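Long-range contact in esterase (Alcaligenes sp., PDB 1QLW), which probably hydrolyses carboxylic ester bonds, using an alpha/beta-hydrolase fold: residues 247-252 against 311-316. Residues are numbered along the deposited sequence; the frame is centred on the assembly and turned at random.
Sequences PVLVVF and DLILDW
Strand 248-252 and the 311-316 part of helix 306-319 run nearly antiparallel, at 169°, their axes approaching to 10.3 Å. Trp316 spans most of this gap: with CG anti to the backbone N (chi1 -180°), its long, flat indole reaches the strand's own backbone, CZ2 lying 3.4 Å from Val248 C. Leu249 and Trp316 extend from opposite sides and overlap, Leu249 setting CB almost squarely over the six-membered ring, 3.5 Å from its centroid, a CH-pi contact; the branched leucine end then carries CD2 on to Trp316 CG, 3.9 Å away. Pro247 brings CB to 3.8 Å from Trp316 CZ2, and its carbonyl O faces the ring edge. Tryptophan also suits this place through the N-H at its rim: Trp316 NE1 donates to a water 3.0 Å away in the ring plane, which in turn donates to Val248 O. An alanine in place of Trp316 would remove the indole, and would probably loosen the packing around Leu249 and break the water bridge. Further along, Ile313 brings CG1 to Leu249 CD2 and Val251 CG2, each 4.2 Å away, a looser aliphatic contact. Such apolar packing of a C-terminal helix against the central, mostly parallel sheet is characteristic of the alpha/beta-hydrolase fold.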
ATOM      1  N   PRO A 247      -3.181 -28.488  -9.091  1.00 15.08           N
ATOM      2  CA  PRO A 247      -3.302 -28.976  -7.710  1.00 15.88           C
ATOM      3  C   PRO A 247      -3.851 -27.869  -6.823  1.00 14.39           C
ATOM      4  O   PRO A 247      -3.482 -26.700  -6.961  1.00 14.28           O
ATOM      5  CB  PRO A 247      -1.900 -29.410  -7.340  1.00 18.12           C
ATOM      6  CG  PRO A 247      -1.174 -29.593  -8.631  1.00 21.40           C
ATOM      7  CD  PRO A 247      -1.790 -28.576  -9.571  1.00 16.63           C
ATOM      8  N   VAL A 248      -4.698 -28.275  -5.875  1.00 14.38           N
ATOM      9  CA  VAL A 248      -5.366 -27.362  -4.967  1.00 14.25           C
ATOM     10  C   VAL A 248      -5.238 -27.786  -3.511  1.00 13.49           C
ATOM     11  O   VAL A 248      -5.455 -28.939  -3.173  1.00 14.70           O
ATOM     12  CB  VAL A 248      -6.875 -27.286  -5.293  1.00 14.26           C
ATOM     13  CG1 VAL A 248      -7.649 -26.462  -4.279  1.00 15.44           C
ATOM     14  CG2 VAL A 248      -7.121 -26.796  -6.714  1.00 15.27           C
ATOM     15  N   LEU A 249      -4.898 -26.793  -2.675  1.00 13.55           N
ATOM     16  CA  LEU A 249      -4.863 -26.961  -1.239  1.00 13.83           C
ATOM     17  C   LEU A 249      -5.786 -25.930  -0.599  1.00 13.88           C
ATOM     18  O   LEU A 249      -5.624 -24.741  -0.888  1.00 14.73           O
ATOM     19  CB  LEU A 249      -3.442 -26.766  -0.699  1.00 14.93           C
ATOM     20  CG  LEU A 249      -3.295 -26.878   0.817  1.00 14.94           C
ATOM     21  CD1 LEU A 249      -3.574 -28.291   1.310  1.00 16.57           C
ATOM     22  CD2 LEU A 249      -1.895 -26.455   1.249  1.00 15.62           C
ATOM     23  N   VAL A 250      -6.724 -26.371   0.221  1.00 13.87           N
ATOM     24  CA  VAL A 250      -7.605 -25.469   0.965  1.00 14.24           C
ATOM     25  C   VAL A 250      -7.282 -25.698   2.435  1.00 14.14           C
ATOM     26  O   VAL A 250      -7.261 -26.843   2.884  1.00 16.23           O
ATOM     27  CB  VAL A 250      -9.086 -25.711   0.641  1.00 15.26           C
ATOM     28  CG1 VAL A 250      -9.979 -24.886   1.547  1.00 16.97           C
ATOM     29  CG2 VAL A 250      -9.355 -25.438  -0.837  1.00 16.84           C
ATOM     30  N   VAL A 251      -7.040 -24.632   3.200  1.00 14.08           N
ATOM     31  CA  VAL A 251      -6.598 -24.749   4.582  1.00 14.30           C
ATOM     32  C   VAL A 251      -7.615 -24.115   5.525  1.00 14.01           C
ATOM     33  O   VAL A 251      -8.027 -22.969   5.320  1.00 15.27           O
ATOM     34  CB  VAL A 251      -5.233 -24.054   4.792  1.00 14.83           C
ATOM     35  CG1 VAL A 251      -4.718 -24.337   6.202  1.00 15.78           C
ATOM     36  CG2 VAL A 251      -4.215 -24.498   3.757  1.00 16.88           C
ATOM     37  N   PHE A 252      -7.996 -24.852   6.568  1.00 14.28           N
ATOM     38  CA  PHE A 252      -8.887 -24.354   7.603  1.00 13.79           C
ATOM     39  C   PHE A 252      -8.263 -24.518   8.985  1.00 13.75           C
ATOM     40  O   PHE A 252      -7.574 -25.502   9.262  1.00 15.75           O
ATOM     41  CB  PHE A 252     -10.273 -25.019   7.603  1.00 15.35           C
ATOM     42  CG  PHE A 252     -11.210 -24.420   6.583  1.00 15.29           C
ATOM     43  CD1 PHE A 252     -11.210 -24.791   5.255  1.00 14.98           C
ATOM     44  CD2 PHE A 252     -12.152 -23.478   6.988  1.00 17.98           C
ATOM     45  CE1 PHE A 252     -12.090 -24.219   4.346  1.00 15.29           C
ATOM     46  CE2 PHE A 252     -13.018 -22.891   6.084  1.00 18.50           C
ATOM     47  CZ  PHE A 252     -13.002 -23.265   4.753  1.00 16.78           C
ATOM     48  N   ASP A 311       5.031 -23.929   7.045  1.00 15.78           N
ATOM     49  CA  ASP A 311       5.773 -25.121   6.655  1.00 17.02           C
ATOM     50  C   ASP A 311       4.869 -26.189   6.076  1.00 16.26           C
ATOM     51  O   ASP A 311       5.251 -26.868   5.130  1.00 17.12           O
ATOM     52  CB  ASP A 311       6.546 -25.689   7.843  1.00 19.43           C
ATOM     53  CG  ASP A 311       7.831 -24.948   8.113  1.00 21.45           C
ATOM     54  OD1 ASP A 311       8.219 -24.069   7.320  1.00 22.47           O
ATOM     55  OD2 ASP A 311       8.474 -25.264   9.134  1.00 25.94           O
ATOM     56  N   LEU A 312       3.673 -26.373   6.627  1.00 16.47           N
ATOM     57  CA  LEU A 312       2.734 -27.350   6.069  1.00 16.23           C
ATOM     58  C   LEU A 312       2.382 -26.976   4.642  1.00 15.88           C
ATOM     59  O   LEU A 312       2.290 -27.839   3.767  1.00 16.71           O
ATOM     60  CB  LEU A 312       1.499 -27.446   6.948  1.00 17.77           C
ATOM     61  CG  LEU A 312       1.702 -28.160   8.286  1.00 19.48           C
ATOM     62  CD1 LEU A 312       0.552 -27.862   9.228  1.00 20.94           C
ATOM     63  CD2 LEU A 312       1.833 -29.664   8.078  1.00 22.49           C
ATOM     64  N   ILE A 313       2.103 -25.698   4.403  1.00 15.41           N
ATOM     65  CA  ILE A 313       1.733 -25.233   3.073  1.00 15.88           C
ATOM     66  C   ILE A 313       2.901 -25.360   2.107  1.00 15.77           C
ATOM     67  O   ILE A 313       2.738 -25.839   0.981  1.00 15.99           O
ATOM     68  CB  ILE A 313       1.215 -23.783   3.161  1.00 15.22           C
ATOM     69  CG1 ILE A 313      -0.129 -23.770   3.909  1.00 16.30           C
ATOM     70  CG2 ILE A 313       1.093 -23.167   1.783  1.00 16.69           C
ATOM     71  CD1 ILE A 313      -0.611 -22.366   4.239  1.00 17.76           C
ATOM     72  N   LEU A 314       4.089 -24.939   2.527  1.00 16.63           N
ATOM     73  CA  LEU A 314       5.256 -25.013   1.651  1.00 17.81           C
ATOM     74  C   LEU A 314       5.639 -26.449   1.319  1.00 18.48           C
ATOM     75  O   LEU A 314       6.044 -26.750   0.197  1.00 19.26           O
ATOM     76  CB  LEU A 314       6.439 -24.256   2.247  1.00 19.32           C
ATOM     77  CG  LEU A 314       6.252 -22.747   2.399  1.00 19.96           C
ATOM     78  CD1 LEU A 314       7.448 -22.145   3.114  1.00 22.96           C
ATOM     79  CD2 LEU A 314       6.038 -22.079   1.046  1.00 21.90           C
ATOM     80  N   ASP A 315       5.476 -27.346   2.292  1.00 19.13           N
ATOM     81  CA  ASP A 315       5.722 -28.772   2.038  1.00 20.54           C
ATOM     82  C   ASP A 315       4.783 -29.263   0.941  1.00 18.50           C
ATOM     83  O   ASP A 315       5.185 -29.967   0.009  1.00 19.59           O
ATOM     84  CB  ASP A 315       5.533 -29.603   3.300  1.00 25.74           C
ATOM     85  CG  ASP A 315       5.576 -31.099   3.061  1.00 33.20           C
ATOM     86  OD1 ASP A 315       6.680 -31.656   2.894  1.00 37.35           O
ATOM     87  OD2 ASP A 315       4.500 -31.735   3.026  1.00 36.81           O
ATOM     88  N   TRP A 316       3.511 -28.879   1.013  1.00 16.89           N
ATOM     89  CA  TRP A 316       2.539 -29.250  -0.005  1.00 16.75           C
ATOM     90  C   TRP A 316       2.910 -28.641  -1.348  1.00 16.20           C
ATOM     91  O   TRP A 316       2.879 -29.334  -2.372  1.00 18.06           O
ATOM     92  CB  TRP A 316       1.127 -28.856   0.432  1.00 16.42           C
ATOM     93  CG  TRP A 316       0.087 -29.223  -0.593  1.00 16.52           C
ATOM     94  CD1 TRP A 316      -0.633 -30.372  -0.649  1.00 17.55           C
ATOM     95  CD2 TRP A 316      -0.333 -28.440  -1.713  1.00 16.17           C
ATOM     96  NE1 TRP A 316      -1.474 -30.358  -1.731  1.00 18.20           N
ATOM     97  CE2 TRP A 316      -1.303 -29.190  -2.415  1.00 16.98           C
ATOM     98  CE3 TRP A 316       0.018 -27.164  -2.186  1.00 16.01           C
ATOM     99  CZ2 TRP A 316      -1.915 -28.706  -3.564  1.00 17.35           C
ATOM    100  CZ3 TRP A 316      -0.599 -26.713  -3.329  1.00 16.93           C
ATOM    101  CH2 TRP A 316      -1.559 -27.472  -4.004  1.00 17.37           C
TER
HETATM  102  O   HOH W   1      -3.599 -31.639  -3.382  1.00 36.01           O